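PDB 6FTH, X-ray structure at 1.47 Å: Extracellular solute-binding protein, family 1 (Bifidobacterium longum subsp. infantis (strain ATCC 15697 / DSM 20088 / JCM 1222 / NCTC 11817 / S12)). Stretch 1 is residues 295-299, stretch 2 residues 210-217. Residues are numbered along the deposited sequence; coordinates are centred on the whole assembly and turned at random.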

# COMPACT_ATOMS: atom_id res chain seq x y z
N SER A 295 -15.81 3.53 8.72
CA SER A 295 -14.70 2.59 8.67
C SER A 295 -13.63 3.14 7.74
O SER A 295 -13.85 4.08 6.98
CB SER A 295 -15.15 1.19 8.24
OG SER A 295 -15.55 1.19 6.89
N PHE A 296 -12.44 2.54 7.82
CA PHE A 296 -11.35 2.88 6.92
C PHE A 296 -11.19 1.79 5.87
O PHE A 296 -11.35 0.60 6.17
CB PHE A 296 -10.04 3.06 7.69
CG PHE A 296 -10.08 4.17 8.70
CD1 PHE A 296 -10.04 5.49 8.30
CD2 PHE A 296 -10.13 3.89 10.05
CE1 PHE A 296 -10.06 6.51 9.25
CE2 PHE A 296 -10.15 4.89 11.00
CZ PHE A 296 -10.10 6.19 10.61
N GLY A 297 -10.86 2.19 4.64
CA GLY A 297 -10.70 1.19 3.61
C GLY A 297 -10.17 1.76 2.31
O GLY A 297 -9.71 2.90 2.25
N TRP A 298 -10.24 0.92 1.27
CA TRP A 298 -9.68 1.17 -0.06
C TRP A 298 -10.67 1.85 -0.99
O TRP A 298 -10.34 2.86 -1.62
CB TRP A 298 -9.27 -0.19 -0.65
CG TRP A 298 -8.84 -0.20 -2.08
CD1 TRP A 298 -9.62 -0.53 -3.16
CD2 TRP A 298 -7.54 0.08 -2.59
NE1 TRP A 298 -8.87 -0.45 -4.32
CE2 TRP A 298 -7.59 -0.08 -3.99
CE3 TRP A 298 -6.33 0.46 -2.00
CZ2 TRP A 298 -6.48 0.09 -4.81
CZ3 TRP A 298 -5.23 0.64 -2.83
CH2 TRP A 298 -5.31 0.47 -4.20
N SER A 299 -11.88 1.30 -1.10
CA SER A 299 -12.94 1.87 -1.94
C SER A 299 -14.28 1.42 -1.37
O SER A 299 -14.35 0.42 -0.66
CB SER A 299 -12.82 1.42 -3.39
OG SER A 299 -13.17 0.06 -3.50
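Stretch 2 210-217: YYSPMLLL

Stretch 2 packs on stretch 1 through van der Waals and CH-pi contact; no hydrogen bond passes between them, and the 358 Å² buried, both sides summed, comes chiefly from Phe296 (114 Å²) and Tyr211 (91 Å²). The backbones draw closest at this pair, where Phe296 CA and Tyr211 CA are 5.0 Å apart. Both CA-to-CB bonds point toward the opposing stretch, and Phe296 CB meets Tyr211 CB at 3.9 Å.

The backbone of stretch 2 bends at Tyr211 and then turns. Tyr211 has a positive phi (63/26), a left-handed conformation that is uncommon outside glycine and asparagine. Ser212 then returns to an extended 143° psi, and a 3-10 segment begins at Pro213. Its first turn is marked by the bond from Leu215 N to Ser212 O (3.0 Å), followed by Leu216 N to Pro213 O (3.2 Å). Ser212, with its CA-to-CB bond directed away from stretch 1, uses its side chain within its own stretch: Met214 N donates to Ser212 OG at 2.9 Å. Going from Tyr211 on to Leu216, stretch 2 moves along the Phe296 ring, away from Trp298, so it heads broadly against the course of stretch 1.

The first bump is the Phe296 ring, at chi1 -62° (m), received by a shallow, one-sided hollow formed by Tyr211, Ser212, Pro213, Leu215 and Leu216. Leu215 CB lies over one face, 4.3 Å from the centroid of the Phe296 ring and 21° off the normal, the geometry of a CH-pi contact. Ser212 O is over the same face, 4.0 Å from Phe296 CD2. The Leu215 side chain also reaches the ring through its CD1, 3.7 Å from Phe296 CD1. At the tip, Leu216 CD2 stands near the ring plane, 4.1 Å from Phe296 CZ; the CA-to-CB bond of Leu216 is sideways, but the end of its side chain comes nearer. Pro213 CA also lies near, 4.1 Å from Phe296 CE2, while its CA-to-CB bond points away.

The second bump is the Tyr211 ring, which runs past Gly297 to Trp298. The backbone of Gly297 meets the ring face: Gly297 CA is 3.4 Å from Tyr211 CD1 and 3.9 Å from the centroid of the Tyr211 ring, 29° off the normal, again a CH-pi contact. Farther along the ring, Trp298 CB approaches Tyr211 OH at 3.3 Å and Tyr211 CZ at 3.9 Å. Tyr211 chi1, at -32°, lies between wells. Ser295 and Ser299, at the two ends of stretch 1, make no contact with stretch 2.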

# COMPACT_ATOMS: atom_id res chain seq x y z
N TYR A 210 -2.46 -1.14 6.51
CA TYR A 210 -3.50 -0.53 5.71
C TYR A 210 -4.75 -0.38 6.57
O TYR A 210 -5.09 -1.25 7.38
CB TYR A 210 -3.84 -1.39 4.51
CG TYR A 210 -2.99 -1.14 3.29
CD1 TYR A 210 -1.61 -1.30 3.33
CD2 TYR A 210 -3.58 -0.74 2.09
CE1 TYR A 210 -0.84 -1.07 2.20
CE2 TYR A 210 -2.82 -0.50 0.95
CZ TYR A 210 -1.44 -0.67 1.02
OH TYR A 210 -0.69 -0.43 -0.11
N TYR A 211 -5.42 0.75 6.43
CA TYR A 211 -6.70 1.01 7.08
C TYR A 211 -6.57 1.02 8.60
O TYR A 211 -7.55 0.82 9.32
CB TYR A 211 -7.80 0.04 6.60
CG TYR A 211 -7.63 -0.40 5.14
CD1 TYR A 211 -7.40 0.53 4.13
CD2 TYR A 211 -7.63 -1.75 4.79
CE1 TYR A 211 -7.17 0.12 2.83
CE2 TYR A 211 -7.43 -2.16 3.50
CZ TYR A 211 -7.19 -1.22 2.51
OH TYR A 211 -6.96 -1.60 1.21
N SER A 212 -5.38 1.33 9.09
CA SER A 212 -5.13 1.37 10.52
C SER A 212 -6.03 2.41 11.20
O SER A 212 -6.22 3.50 10.66
CB SER A 212 -3.68 1.80 10.75
OG SER A 212 -3.43 1.99 12.13
N PRO A 213 -6.52 2.13 12.42
CA PRO A 213 -7.18 3.19 13.21
C PRO A 213 -6.29 4.41 13.38
O PRO A 213 -6.79 5.51 13.59
CB PRO A 213 -7.48 2.52 14.57
CG PRO A 213 -6.59 1.28 14.62
CD PRO A 213 -6.42 0.86 13.16
N MET A 214 -4.97 4.22 13.28
CA MET A 214 -4.08 5.38 13.47
C MET A 214 -4.08 6.32 12.29
O MET A 214 -3.35 7.31 12.29
CB MET A 214 -2.67 4.94 13.84
CG MET A 214 -2.61 4.20 15.16
SD MET A 214 -3.47 5.13 16.43
CE MET A 214 -3.55 3.97 17.80
N LEU A 215 -4.89 6.06 11.28
CA LEU A 215 -5.14 7.09 10.29
C LEU A 215 -5.71 8.36 10.92
O LEU A 215 -5.64 9.42 10.30
CB LEU A 215 -6.06 6.55 9.21
CG LEU A 215 -5.43 5.57 8.24
CD1 LEU A 215 -6.52 4.84 7.48
CD2 LEU A 215 -4.48 6.28 7.27
N LEU A 216 -6.26 8.29 12.14
CA LEU A 216 -6.69 9.51 12.84
C LEU A 216 -5.52 10.41 13.23
O LEU A 216 -5.75 11.56 13.61
CB LEU A 216 -7.56 9.19 14.08
CG LEU A 216 -8.99 8.75 13.76
CD1 LEU A 216 -9.77 8.72 15.07
CD2 LEU A 216 -9.69 9.65 12.77
N LEU A 217 -4.27 9.94 13.11
CA LEU A 217 -3.15 10.87 13.29
C LEU A 217 -3.23 12.03 12.31
O LEU A 217 -2.80 13.14 12.62
CB LEU A 217 -1.82 10.15 13.10
CG LEU A 217 -1.37 9.28 14.27
CD1 LEU A 217 -0.30 8.28 13.86
CD2 LEU A 217 -0.86 10.18 15.41